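NalP translocator (Neisseria meningitidis, PDB 1UYN) forms the outer-membrane beta-barrel of an autotransporter, a hydrophilic pore that delivers its protease passenger, a processor of other surface proteins, to the cell surface. Local coordinates at residues 99-105 / 133-139; 15-19 / 240-244; 61-67 / 92-97; 146-152 / 186-192; 23-27 / 295-299. All coordinates share one frame; numbering follows the deposited sequence.

Contact 1 (99-105 / 133-139); sequences SANAKTD and KNSISRS
Asn-101 pairs with Ser-137, Lys-103 with Ser-135 and Asp-105 with Lys-133, each through two reciprocal backbone hydrogen bonds such as Asn-101 N to Ser-137 O at 2.9 Å. Between them lie the non-hydrogen-bonded pairs Ala-100/Arg-138, Ala-102/Ile-136 and Thr-104/Asn-134, where CA-H...O contacts fill in. The strand axes run 4.5 Å apart at closest approach, with their directions 162° apart.

Two side-chain bonds add to this. Thr-104 and Asn-134 lie side by side, and Thr-104 OG1 donates to Asn-134 OD1 over 2.8 Å, coming from above the amide plane (49° out of it) rather than along a lone pair. At the far end Ser-139, whose OG is folded back between its own N and carbonyl carbon (chi1 72°), donates from OG to Ser-99 O at 2.9 Å; its backbone N gives the same oxygen a weak bond.

The apolar contact is Ile-136 CD1 on Ala-102 CB at 3.7 Å; Ala-100 CB simply packs on Arg-138 CB at 3.5 Å. The guanidinium of Arg-138 leads away to a salt bridge with Glu-191 on the next strand but one.

Ala-102, Thr-104, Asn-134 and Ile-136 share the face turned to helix 12-34, while Lys-103, Ser-135 and Ser-137 take the other, the alternation of an antiparallel beta hairpin, here in the part of the barrel wall beyond the membrane-spanning residues of the two strands.

Contact 2 (15-19 / 240-244); sequences ADSTA and DYTVT
Tyr-241, in the loop between strands 224-235 and 265-278, packs on one side of helix 12-34 at Ala-15, Thr-18 and Ala-19 in a small buried contact that is mainly apolar, with no direct hydrogen bond between the two segments. Thr-18 supplies a CH-pi contact: its CG2 stands over one face of the phenol ring, 4.3 Å from the centroid and 25° off the normal. The edge is taken by helix backbone, Ala-19 CA lying in the ring plane 3.5 Å from Tyr-241 CD2. Ala-19 N is close to the same ring atom but is spent on the helical bond to Ala-15 O.

The ring of Tyr-241 stands anti to its carbonyl carbon (chi1 -63°), which sends ring and carbonyl to successive turns of the helix. The ring meets Thr-18 and Ala-19, whereas Tyr-241 O receives a CA-H...O contact from Ala-15 CA at 3.3 Å. A water ties the polar atoms together, donating to Thr-18 OG1 at 2.7 Å and to Tyr-241 O at 3.2 Å.

The loop is shaped by an Asx turn, in which Thr-242 N donates to Asp-240 OD1 over 3.2 Å. Beside it, Thr-242 OG1 rests 3.7 Å from Ala-15 CB.

Farther out, Thr-18 OG1 bonds Gln-186 of strand 172-192, and Tyr-241 OH bonds Arg-239. Leu-184 of strand 172-192 and Leu-203 of strand 199-219 also pack on Tyr-241, placing the ring between the helix and the inner side of the barrel wall.

Contact 3 (61-67 / 92-97); sequences VEGKMRG and RSTWSE
The indole of Trp-95 is laid along the backbone of the adjoining strand: Gly-63 and Lys-64 lie over one face, with Lys-64 N 3.8 Å above the ring plane and toward its rim. At the edge, Trp-95 NE1 donates to Glu-97 OE2 over 2.8 Å; the acceptor is only 8° out of the ring plane, which helps to set the turn of the indole. With CG anti to the backbone N (chi1 165°), the ring swings across to the other strand.

Met-65 adds a looser touch, its CB 4.1 Å from Trp-95 CE3. Val-61 CG1 packs against the end of Glu-97, 3.5 Å from its carboxyl carbon CD. Asp-16 of helix 12-34 lies close to Glu-97.

Backbone bonds join Arg-66 with Thr-94, where Thr-94 N reaches Arg-66 O at 2.7 Å, and Ser-96 N donates to Lys-64 O at 3.0 Å. The strand directions differ by 161°, an antiparallel beta hairpin in the barrel wall, with Trp-95 on the side facing the helix in the pore.

Contact 4 (146-152 / 186-192); sequences AEGSVNG and QDAFAEK
Val-150 sets its CG2 against two side chains of the partner strand, 3.4 Å from Gln-186 CG and 3.8 Å from Phe-189 CD1. With this methyl anti to the backbone N, it points toward the partner strand and meets the extended stem of Gln-186 at about a right angle; the Phe-189 ring comes to it obliquely, and Asp-187 O lies at the edge of that ring, in its plane.

Backbone bonds are found at the two ends. Asp-187 N donates to Asn-151 O over 3.0 Å. At the other end Glu-147 N reaches Lys-192 O at 3.2 Å, and the return bond from Lys-192 N is weak and bent. Between them 186-192 bows away from 146-152: Asp-187 and Ala-188 leave the strand geometry, an interruption within strand 172-192, which still pairs with strand 145-163 in the antiparallel barrel. Water enters the bow, accepting from Asn-151 N at 3.2 Å and donating to Ala-188 O at 3.1 Å. A second water links Asn-151 OD1 to Asp-187 OD2.

Glu-191 turns its carboxylate past Ala-146, OE1 lying 3.6 Å from Ala-146 CB, and OE2 is bonded by Tyr-14 OH of helix 12-34; the ring of Tyr-14 also meets Phe-189. Lys-192 crosses Glu-147 obliquely on the other side of the sheet, with NZ 3.9 Å from Glu-147 CB and its charge not in contact with the carboxylate.

Contact 5 (23-27 / 295-299); sequences DMQGR and YGNHS
Asp-23 and Tyr-295 approach from opposite directions, and Tyr-295 OH donates to Asp-23 OD2 in a bond modelled as very short (2.5 Å), the oxygen lying at the edge of the phenol ring, in its plane. Each of these side chains leaves its backbone with CG anti to N (chi1 -175° for Asp-23), which extends the carboxylate away from the helix and the phenol away from the strand until they meet.

Arg-27, one turn along, grips the same oxygen end-on in a salt bridge within the helix: NH1 and NH2 each donate to Asp-23 OD2 at 3.1 Å, both from one face of the carboxylate. A bend at chi3 (-80°) turns the guanidinium back toward Asp-23, whose backbone O lies over one face, near the rim. Asn-297 covers the opposite face, its ND2 sitting 3.1 Å above the centre of the guanidinium plane. Amide and guanidinium stack (planes 28° apart); ND2 and the guanidinium nitrogens are all donors, so they share no hydrogen bond. At the elbow, Arg-27 CD touches Ser-299 OG at 3.4 Å.

These polar ends converge on Asp-52 of strand 43-57, which takes a salt bridge from Arg-27 NE and hydrogen bonds from Asn-297 ND2 and Ser-299 OG. Asp-23 OD1 in turn pairs with Arg-266, which also lies against the Tyr-295 ring as a cation-pi partner. Such a buried network of charges and amides fits a hydrophilic barrel pore occupied by a helix, here helix 12-34 held against strand 295-307 of the translocator domain.

Contacts 3, 1 and 4 come in that order along the chain and are hairpin pairings in one closed antiparallel sheet of twelve strands; the centres of contacts 3 and 1 lie about 9 Å apart, those of 1 and 4 about 10 Å. Backbone bonds between neighbouring strands join contact 1 to both others. Contacts 2 and 5 pin helix 12-34 inside this barrel, contact 2 to a loop and contact 5 to the last strand, their centres about 16 Å apart. They cross along the chain, and the three hairpins are nested within the sequence loops that both close. Thus the wall surrounds the helix, which occupies the pore of the translocator domain.

Contact 1 (99-105 / 133-139)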
# COMPACT_ATOMS: atom_id res chain seq x y z
N SER A 99 19.67 5.96 16.02
CA SER A 99 19.85 4.98 17.07
C SER A 99 19.35 3.57 16.79
O SER A 99 19.53 2.68 17.64
CB SER A 99 19.19 5.47 18.38
OG SER A 99 20.10 6.23 19.15
N ALA A 100 18.72 3.35 15.64
CA ALA A 100 17.88 2.16 15.46
C ALA A 100 17.37 1.99 14.05
O ALA A 100 16.99 2.96 13.39
CB ALA A 100 16.66 2.22 16.40
N ASN A 101 17.30 0.75 13.61
CA ASN A 101 16.60 0.47 12.39
C ASN A 101 15.86 -0.86 12.44
O ASN A 101 15.99 -1.58 13.41
CB ASN A 101 17.55 0.58 11.23
CG ASN A 101 18.63 -0.40 11.30
OD1 ASN A 101 19.79 -0.04 11.11
ND2 ASN A 101 18.29 -1.65 11.57
N ALA A 102 15.09 -1.15 11.41
CA ALA A 102 14.04 -2.14 11.45
C ALA A 102 13.85 -2.74 10.10
O ALA A 102 13.79 -2.03 9.14
CB ALA A 102 12.78 -1.50 11.87
N LYS A 103 13.73 -4.04 9.99
CA LYS A 103 13.29 -4.62 8.74
C LYS A 103 11.99 -5.42 8.95
O LYS A 103 11.89 -6.25 9.85
CB LYS A 103 14.41 -5.46 8.09
CG LYS A 103 14.45 -6.94 8.48
CD LYS A 103 15.64 -7.75 7.82
CE LYS A 103 15.43 -9.33 7.82
NZ LYS A 103 15.35 -10.00 9.16
N THR A 104 11.02 -5.12 8.08
CA THR A 104 9.71 -5.74 8.02
C THR A 104 9.63 -6.72 6.86
O THR A 104 9.82 -6.34 5.68
CB THR A 104 8.62 -4.66 7.78
OG1 THR A 104 8.69 -3.60 8.77
CG2 THR A 104 7.23 -5.24 7.97
N ASP A 105 9.25 -7.95 7.17
CA ASP A 105 8.84 -8.90 6.17
C ASP A 105 7.37 -9.07 6.20
O ASP A 105 6.77 -9.11 7.26
CB ASP A 105 9.46 -10.24 6.47
CG ASP A 105 10.87 -10.23 6.24
OD1 ASP A 105 11.38 -9.34 5.51
OD2 ASP A 105 11.57 -11.06 6.75
N LYS A 133 6.42 -9.21 10.14
CA LYS A 133 7.43 -9.42 11.14
C LYS A 133 8.39 -8.24 11.09
O LYS A 133 8.97 -7.97 10.07
CB LYS A 133 8.19 -10.73 10.89
CG LYS A 133 9.08 -11.11 12.09
CD LYS A 133 9.65 -12.54 12.00
CE LYS A 133 11.20 -12.55 11.78
NZ LYS A 133 11.97 -13.25 12.89
N ASN A 134 8.56 -7.57 12.22
CA ASN A 134 9.50 -6.45 12.33
C ASN A 134 10.67 -6.91 13.15
O ASN A 134 10.52 -7.40 14.27
CB ASN A 134 8.83 -5.25 13.06
CG ASN A 134 7.75 -4.57 12.22
OD1 ASN A 134 7.62 -4.83 11.02
ND2 ASN A 134 6.97 -3.73 12.86
N SER A 135 11.86 -6.77 12.58
CA SER A 135 13.10 -7.01 13.30
C SER A 135 13.71 -5.68 13.58
O SER A 135 13.92 -4.92 12.70
CB SER A 135 14.04 -7.82 12.46
OG SER A 135 13.60 -9.14 12.50
N ILE A 136 13.94 -5.38 14.84
CA ILE A 136 14.49 -4.12 15.24
C ILE A 136 15.84 -4.39 15.79
O ILE A 136 16.00 -5.34 16.48
CB ILE A 136 13.60 -3.51 16.31
CG1 ILE A 136 12.45 -2.70 15.69
CG2 ILE A 136 14.40 -2.62 17.20
CD1 ILE A 136 11.54 -3.46 14.73
N SER A 137 16.84 -3.59 15.43
CA SER A 137 17.99 -3.43 16.30
C SER A 137 18.16 -1.96 16.64
O SER A 137 17.98 -1.10 15.79
CB SER A 137 19.27 -3.99 15.71
OG SER A 137 19.23 -3.88 14.33
N ARG A 138 18.45 -1.69 17.91
CA ARG A 138 18.68 -0.33 18.38
C ARG A 138 19.92 -0.23 19.24
O ARG A 138 20.03 -0.89 20.27
CB ARG A 138 17.51 0.25 19.21
CG ARG A 138 16.40 -0.64 19.61
CD ARG A 138 15.44 0.07 20.55
NE ARG A 138 15.51 -0.54 21.87
CZ ARG A 138 15.68 0.11 23.01
NH1 ARG A 138 15.81 1.42 23.04
NH2 ARG A 138 15.72 -0.58 24.14
N SER A 139 20.84 0.63 18.80
CA SER A 139 21.94 1.07 19.61
C SER A 139 21.38 1.56 20.93
O SER A 139 20.49 2.41 20.97
CB SER A 139 22.75 2.18 18.93
OG SER A 139 22.02 3.40 18.93

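Contact 2 (15-19 / 240-244)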
# COMPACT_ATOMS: atom_id res chain seq x y z
N ALA A 15 6.83 1.67 17.09
CA ALA A 15 5.65 2.37 16.57
C ALA A 15 5.85 2.80 15.12
O ALA A 15 4.97 2.63 14.31
CB ALA A 15 5.33 3.62 17.40
N ASP A 16 7.02 3.35 14.84
CA ASP A 16 7.36 3.92 13.56
C ASP A 16 7.49 2.90 12.45
O ASP A 16 7.09 3.17 11.32
CB ASP A 16 8.70 4.65 13.70
CG ASP A 16 8.59 5.93 14.51
OD1 ASP A 16 7.45 6.34 14.78
OD2 ASP A 16 9.57 6.58 14.94
N SER A 17 8.12 1.77 12.75
CA SER A 17 8.25 0.69 11.76
C SER A 17 6.89 0.11 11.44
O SER A 17 6.52 -0.02 10.27
CB SER A 17 9.19 -0.39 12.22
OG SER A 17 8.93 -0.77 13.56
N THR A 18 6.10 -0.18 12.47
CA THR A 18 4.72 -0.61 12.22
C THR A 18 3.96 0.39 11.36
O THR A 18 3.33 0.01 10.38
CB THR A 18 3.96 -0.82 13.50
OG1 THR A 18 4.65 -1.74 14.33
CG2 THR A 18 2.63 -1.48 13.19
N ALA A 19 4.01 1.65 11.73
CA ALA A 19 3.41 2.73 10.92
C ALA A 19 3.90 2.71 9.46
O ALA A 19 3.10 2.90 8.53
CB ALA A 19 3.75 4.08 11.54
N ASP A 240 -2.21 5.45 16.17
CA ASP A 240 -1.15 5.33 17.17
C ASP A 240 -0.71 3.87 17.23
O ASP A 240 -1.53 2.97 17.53
CB ASP A 240 -1.73 5.72 18.52
CG ASP A 240 -0.71 6.27 19.49
OD1 ASP A 240 0.52 6.06 19.31
OD2 ASP A 240 -1.12 6.93 20.49
N TYR A 241 0.56 3.64 16.93
CA TYR A 241 1.14 2.33 17.07
C TYR A 241 2.18 2.30 18.18
O TYR A 241 2.98 1.39 18.25
CB TYR A 241 1.71 1.88 15.75
CG TYR A 241 0.66 1.73 14.67
CD1 TYR A 241 -0.61 1.23 14.96
CD2 TYR A 241 0.96 2.08 13.36
CE1 TYR A 241 -1.58 1.11 13.99
CE2 TYR A 241 -0.01 1.96 12.34
CZ TYR A 241 -1.29 1.48 12.67
OH TYR A 241 -2.26 1.35 11.70
N THR A 242 2.12 3.27 19.07
CA THR A 242 2.97 3.26 20.24
C THR A 242 2.52 2.19 21.20
O THR A 242 1.38 2.20 21.65
CB THR A 242 2.95 4.64 20.89
OG1 THR A 242 3.64 5.56 20.03
CG2 THR A 242 3.74 4.64 22.16
N VAL A 243 3.41 1.24 21.49
CA VAL A 243 3.10 0.14 22.38
C VAL A 243 3.39 0.52 23.82
O VAL A 243 4.35 1.21 24.10
CB VAL A 243 3.86 -1.17 22.03
CG1 VAL A 243 3.68 -1.51 20.57
CG2 VAL A 243 5.29 -1.07 22.34
N THR A 244 2.48 0.08 24.69
CA THR A 244 2.66 0.05 26.14
C THR A 244 3.63 -1.05 26.50
O THR A 244 3.40 -2.20 26.15
CB THR A 244 1.34 -0.35 26.80
OG1 THR A 244 0.34 0.61 26.50
CG2 THR A 244 1.47 -0.38 28.34
O HOH W 1 4.66 -0.98 16.97

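Contact 3 (61-67 / 92-97)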
# COMPACT_ATOMS: atom_id res chain seq x y z
N VAL A 61 10.50 12.24 15.60
CA VAL A 61 11.53 11.32 15.12
C VAL A 61 11.46 11.22 13.61
O VAL A 61 10.48 10.73 13.09
CB VAL A 61 11.31 9.93 15.76
CG1 VAL A 61 12.48 9.02 15.49
CG2 VAL A 61 11.08 10.07 17.27
N GLU A 62 12.51 11.69 12.91
CA GLU A 62 12.63 11.47 11.45
C GLU A 62 13.14 10.08 11.17
O GLU A 62 13.98 9.57 11.89
CB GLU A 62 13.57 12.49 10.71
CG GLU A 62 13.08 12.83 9.26
CD GLU A 62 14.17 13.32 8.29
OE1 GLU A 62 14.99 12.49 7.82
OE2 GLU A 62 14.21 14.53 7.95
N GLY A 63 12.66 9.50 10.08
CA GLY A 63 13.08 8.19 9.66
C GLY A 63 13.02 8.03 8.17
O GLY A 63 12.55 8.93 7.45
N LYS A 64 13.55 6.91 7.69
CA LYS A 64 13.66 6.67 6.28
C LYS A 64 13.13 5.27 6.01
O LYS A 64 13.68 4.27 6.49
CB LYS A 64 15.11 6.84 5.79
CG LYS A 64 15.51 8.28 5.48
CD LYS A 64 17.03 8.56 5.56
CE LYS A 64 17.38 9.95 4.99
NZ LYS A 64 18.58 10.62 5.64
N MET A 65 12.05 5.21 5.25
CA MET A 65 11.49 3.94 4.80
C MET A 65 11.95 3.62 3.38
O MET A 65 12.05 4.49 2.52
CB MET A 65 9.98 4.01 4.84
CG MET A 65 9.45 5.16 4.01
SD MET A 65 8.33 6.21 4.89
CE MET A 65 6.82 4.86 4.90
N ARG A 66 12.22 2.36 3.15
CA ARG A 66 12.49 1.83 1.82
C ARG A 66 11.72 0.53 1.76
O ARG A 66 11.54 -0.16 2.75
CB ARG A 66 13.99 1.57 1.60
CG ARG A 66 14.82 2.77 1.14
CD ARG A 66 16.36 2.52 1.17
NE ARG A 66 17.15 3.55 0.45
CZ ARG A 66 18.50 3.65 0.49
NH1 ARG A 66 19.23 2.78 1.21
NH2 ARG A 66 19.13 4.62 -0.19
N GLY A 67 11.25 0.18 0.60
CA GLY A 67 10.40 -0.99 0.53
C GLY A 67 10.31 -1.55 -0.86
O GLY A 67 10.26 -0.83 -1.81
N ARG A 92 9.35 -6.76 1.56
CA ARG A 92 10.44 -6.53 2.44
C ARG A 92 10.62 -5.03 2.46
O ARG A 92 10.71 -4.41 1.43
CB ARG A 92 11.69 -7.22 1.92
CG ARG A 92 12.96 -6.58 2.41
CD ARG A 92 13.65 -7.33 3.50
NE ARG A 92 14.68 -8.19 2.92
CZ ARG A 92 15.16 -9.28 3.52
NH1 ARG A 92 14.70 -9.64 4.74
NH2 ARG A 92 16.09 -10.00 2.90
N SER A 93 10.65 -4.47 3.65
CA SER A 93 10.76 -3.03 3.79
C SER A 93 11.72 -2.73 4.93
O SER A 93 12.01 -3.61 5.72
CB SER A 93 9.37 -2.44 4.03
OG SER A 93 9.12 -2.40 5.41
N THR A 94 12.26 -1.51 4.98
CA THR A 94 13.06 -1.11 6.14
C THR A 94 12.64 0.24 6.68
O THR A 94 11.91 0.97 6.05
CB THR A 94 14.53 -1.11 5.84
OG1 THR A 94 14.79 -0.20 4.77
CG2 THR A 94 14.95 -2.46 5.34
N TRP A 95 13.10 0.54 7.89
CA TRP A 95 12.84 1.81 8.52
C TRP A 95 14.07 2.20 9.42
O TRP A 95 14.54 1.43 10.24
CB TRP A 95 11.54 1.73 9.32
CG TRP A 95 11.43 2.87 10.28
CD1 TRP A 95 11.85 2.89 11.57
CD2 TRP A 95 10.96 4.20 9.99
NE1 TRP A 95 11.63 4.13 12.11
CE2 TRP A 95 11.08 4.95 11.17
CE3 TRP A 95 10.44 4.82 8.85
CZ2 TRP A 95 10.72 6.30 11.25
CZ3 TRP A 95 10.06 6.17 8.93
CH2 TRP A 95 10.22 6.89 10.12
N SER A 96 14.55 3.42 9.24
CA SER A 96 15.73 3.93 9.93
C SER A 96 15.39 5.13 10.77
O SER A 96 14.49 5.86 10.43
CB SER A 96 16.80 4.36 8.93
OG SER A 96 17.73 3.33 8.80
N GLU A 97 16.17 5.36 11.81
CA GLU A 97 15.98 6.44 12.77
C GLU A 97 17.34 6.73 13.38
O GLU A 97 18.29 5.96 13.17
CB GLU A 97 15.12 5.96 13.90
CG GLU A 97 13.65 6.16 13.72
CD GLU A 97 12.85 5.56 14.87
OE1 GLU A 97 13.40 5.43 15.97
OE2 GLU A 97 11.67 5.23 14.67

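Contact 4 (146-152 / 186-192)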
# COMPACT_ATOMS: atom_id res chain seq x y z
N ALA A 146 20.16 -3.76 21.22
CA ALA A 146 19.04 -4.63 21.56
C ALA A 146 18.42 -5.13 20.27
O ALA A 146 18.22 -4.34 19.37
CB ALA A 146 18.00 -3.86 22.34
N GLU A 147 18.14 -6.42 20.18
CA GLU A 147 17.42 -6.97 19.05
C GLU A 147 16.00 -7.33 19.51
O GLU A 147 15.81 -7.79 20.62
CB GLU A 147 18.12 -8.17 18.39
CG GLU A 147 19.61 -8.39 18.68
CD GLU A 147 20.57 -7.40 17.97
OE1 GLU A 147 20.47 -7.23 16.72
OE2 GLU A 147 21.47 -6.82 18.69
N GLY A 148 15.02 -7.07 18.66
CA GLY A 148 13.63 -7.30 18.99
C GLY A 148 12.79 -7.70 17.81
O GLY A 148 12.95 -7.23 16.70
N SER A 149 11.87 -8.61 18.05
CA SER A 149 11.14 -9.24 16.95
C SER A 149 9.67 -9.27 17.29
O SER A 149 9.25 -9.72 18.36
CB SER A 149 11.70 -10.65 16.67
OG SER A 149 11.65 -10.92 15.27
N VAL A 150 8.86 -8.74 16.39
CA VAL A 150 7.42 -8.67 16.68
C VAL A 150 6.62 -9.02 15.47
O VAL A 150 7.00 -8.67 14.36
CB VAL A 150 6.98 -7.28 17.26
CG1 VAL A 150 7.25 -6.19 16.31
CG2 VAL A 150 5.51 -7.28 17.65
N ASN A 151 5.54 -9.74 15.70
CA ASN A 151 4.64 -10.09 14.66
C ASN A 151 3.39 -9.33 14.79
O ASN A 151 2.99 -8.98 15.87
CB ASN A 151 4.34 -11.59 14.66
CG ASN A 151 5.60 -12.43 14.67
OD1 ASN A 151 5.78 -13.26 15.57
ND2 ASN A 151 6.46 -12.23 13.68
N GLY A 152 2.76 -9.06 13.67
CA GLY A 152 1.43 -8.51 13.67
C GLY A 152 0.60 -9.01 12.50
O GLY A 152 1.03 -9.80 11.68
N GLN A 186 -1.09 -6.22 16.73
CA GLN A 186 0.31 -6.56 16.90
C GLN A 186 0.54 -7.28 18.23
O GLN A 186 0.08 -6.79 19.26
CB GLN A 186 1.15 -5.30 16.86
CG GLN A 186 2.65 -5.51 16.90
CD GLN A 186 3.43 -4.21 16.64
OE1 GLN A 186 3.53 -3.74 15.46
NE2 GLN A 186 3.93 -3.59 17.73
N ASP A 187 1.26 -8.40 18.19
CA ASP A 187 1.65 -9.16 19.38
C ASP A 187 2.62 -8.46 20.32
O ASP A 187 3.35 -7.55 19.97
CB ASP A 187 2.33 -10.49 19.00
CG ASP A 187 1.43 -11.42 18.17
OD1 ASP A 187 0.25 -11.05 17.95
OD2 ASP A 187 1.84 -12.53 17.70
N ALA A 188 2.61 -8.96 21.54
CA ALA A 188 3.63 -8.65 22.53
C ALA A 188 5.00 -9.12 22.04
O ALA A 188 5.10 -10.01 21.23
CB ALA A 188 3.30 -9.33 23.81
N PHE A 189 6.04 -8.46 22.52
CA PHE A 189 7.40 -8.85 22.22
C PHE A 189 8.31 -8.42 23.34
O PHE A 189 7.91 -7.70 24.25
CB PHE A 189 7.86 -8.21 20.92
CG PHE A 189 7.97 -6.72 20.99
CD1 PHE A 189 6.83 -5.93 20.90
CD2 PHE A 189 9.19 -6.11 21.19
CE1 PHE A 189 6.92 -4.57 20.99
CE2 PHE A 189 9.28 -4.75 21.29
CZ PHE A 189 8.13 -3.97 21.19
N ALA A 190 9.55 -8.87 23.25
CA ALA A 190 10.61 -8.48 24.19
C ALA A 190 11.93 -8.54 23.44
O ALA A 190 12.13 -9.42 22.60
CB ALA A 190 10.61 -9.37 25.43
N GLU A 191 12.80 -7.60 23.73
CA GLU A 191 14.14 -7.54 23.15
C GLU A 191 15.10 -8.46 23.89
O GLU A 191 15.10 -8.46 25.07
CB GLU A 191 14.66 -6.11 23.23
CG GLU A 191 13.78 -5.12 22.47
CD GLU A 191 14.29 -3.70 22.54
OE1 GLU A 191 14.65 -3.22 23.64
OE2 GLU A 191 14.35 -3.05 21.48
N LYS A 192 15.90 -9.27 23.18
CA LYS A 192 17.06 -9.95 23.78
C LYS A 192 18.30 -9.10 23.58
O LYS A 192 18.28 -8.11 22.85
CB LYS A 192 17.31 -11.36 23.21
CG LYS A 192 16.89 -11.59 21.75
CD LYS A 192 17.77 -12.68 21.04
CE LYS A 192 17.26 -13.01 19.57
NZ LYS A 192 17.72 -12.04 18.50
O HOH W 2 4.29 -13.16 17.88
O HOH W 3 5.95 -11.24 18.50

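Contact 5 (23-27 / 295-299)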
# COMPACT_ATOMS: atom_id res chain seq x y z
N ASP A 23 1.54 1.94 6.04
CA ASP A 23 1.51 3.02 5.05
C ASP A 23 1.84 2.40 3.70
O ASP A 23 1.17 2.66 2.72
CB ASP A 23 2.53 4.04 5.45
CG ASP A 23 2.51 5.25 4.58
OD1 ASP A 23 1.58 6.06 4.71
OD2 ASP A 23 3.42 5.52 3.79
N MET A 24 2.84 1.53 3.68
CA MET A 24 3.17 0.78 2.48
C MET A 24 2.05 -0.09 2.02
O MET A 24 1.80 -0.18 0.83
CB MET A 24 4.43 -0.06 2.66
CG MET A 24 5.67 0.64 2.08
SD MET A 24 7.20 0.02 2.71
CE MET A 24 8.09 1.52 2.86
N GLN A 25 1.39 -0.74 2.97
CA GLN A 25 0.25 -1.61 2.73
C GLN A 25 -0.92 -0.90 2.07
O GLN A 25 -1.63 -1.50 1.29
CB GLN A 25 -0.25 -2.23 4.03
CG GLN A 25 -1.11 -3.45 3.84
CD GLN A 25 -0.31 -4.73 3.63
OE1 GLN A 25 0.80 -4.70 3.10
NE2 GLN A 25 -0.90 -5.89 4.01
N GLY A 26 -1.13 0.38 2.35
CA GLY A 26 -2.21 1.09 1.70
C GLY A 26 -1.95 1.23 0.20
O GLY A 26 -2.90 1.28 -0.61
N ARG A 27 -0.70 1.38 -0.18
CA ARG A 27 -0.40 1.49 -1.59
C ARG A 27 -0.49 0.12 -2.24
O ARG A 27 -0.95 0.01 -3.39
CB ARG A 27 0.95 2.13 -1.83
CG ARG A 27 1.03 3.59 -1.40
CD ARG A 27 2.35 4.20 -1.75
NE ARG A 27 3.33 3.79 -0.76
CZ ARG A 27 3.42 4.36 0.42
NH1 ARG A 27 2.61 5.37 0.75
NH2 ARG A 27 4.33 3.94 1.29
N TYR A 295 6.08 14.61 5.62
CA TYR A 295 5.96 13.30 4.99
C TYR A 295 6.20 13.44 3.51
O TYR A 295 5.77 14.39 2.89
CB TYR A 295 4.59 12.62 5.31
CG TYR A 295 4.36 11.29 4.63
CD1 TYR A 295 4.09 11.23 3.26
CD2 TYR A 295 4.42 10.10 5.33
CE1 TYR A 295 3.88 10.06 2.63
CE2 TYR A 295 4.22 8.87 4.68
CZ TYR A 295 3.95 8.87 3.33
OH TYR A 295 3.75 7.70 2.63
N GLY A 296 6.93 12.49 2.95
CA GLY A 296 7.16 12.43 1.52
C GLY A 296 7.55 11.03 1.14
O GLY A 296 8.46 10.48 1.71
N ASN A 297 6.88 10.45 0.15
CA ASN A 297 7.14 9.09 -0.28
C ASN A 297 7.14 8.99 -1.76
O ASN A 297 6.20 9.39 -2.37
CB ASN A 297 6.07 8.15 0.28
CG ASN A 297 6.46 6.68 0.13
OD1 ASN A 297 7.36 6.18 0.86
ND2 ASN A 297 5.83 5.99 -0.83
N HIS A 298 8.18 8.43 -2.35
CA HIS A 298 8.18 8.03 -3.77
C HIS A 298 7.69 6.59 -3.86
O HIS A 298 8.23 5.73 -3.23
CB HIS A 298 9.59 8.12 -4.38
CG HIS A 298 10.25 9.43 -4.17
ND1 HIS A 298 10.77 9.82 -2.96
CD2 HIS A 298 10.49 10.46 -5.03
CE1 HIS A 298 11.29 11.03 -3.06
NE2 HIS A 298 11.14 11.43 -4.31
N SER A 299 6.66 6.34 -4.65
CA SER A 299 6.16 4.98 -4.96
C SER A 299 6.29 4.72 -6.45
O SER A 299 5.90 5.54 -7.27
CB SER A 299 4.70 4.82 -4.56
OG SER A 299 4.41 3.46 -4.31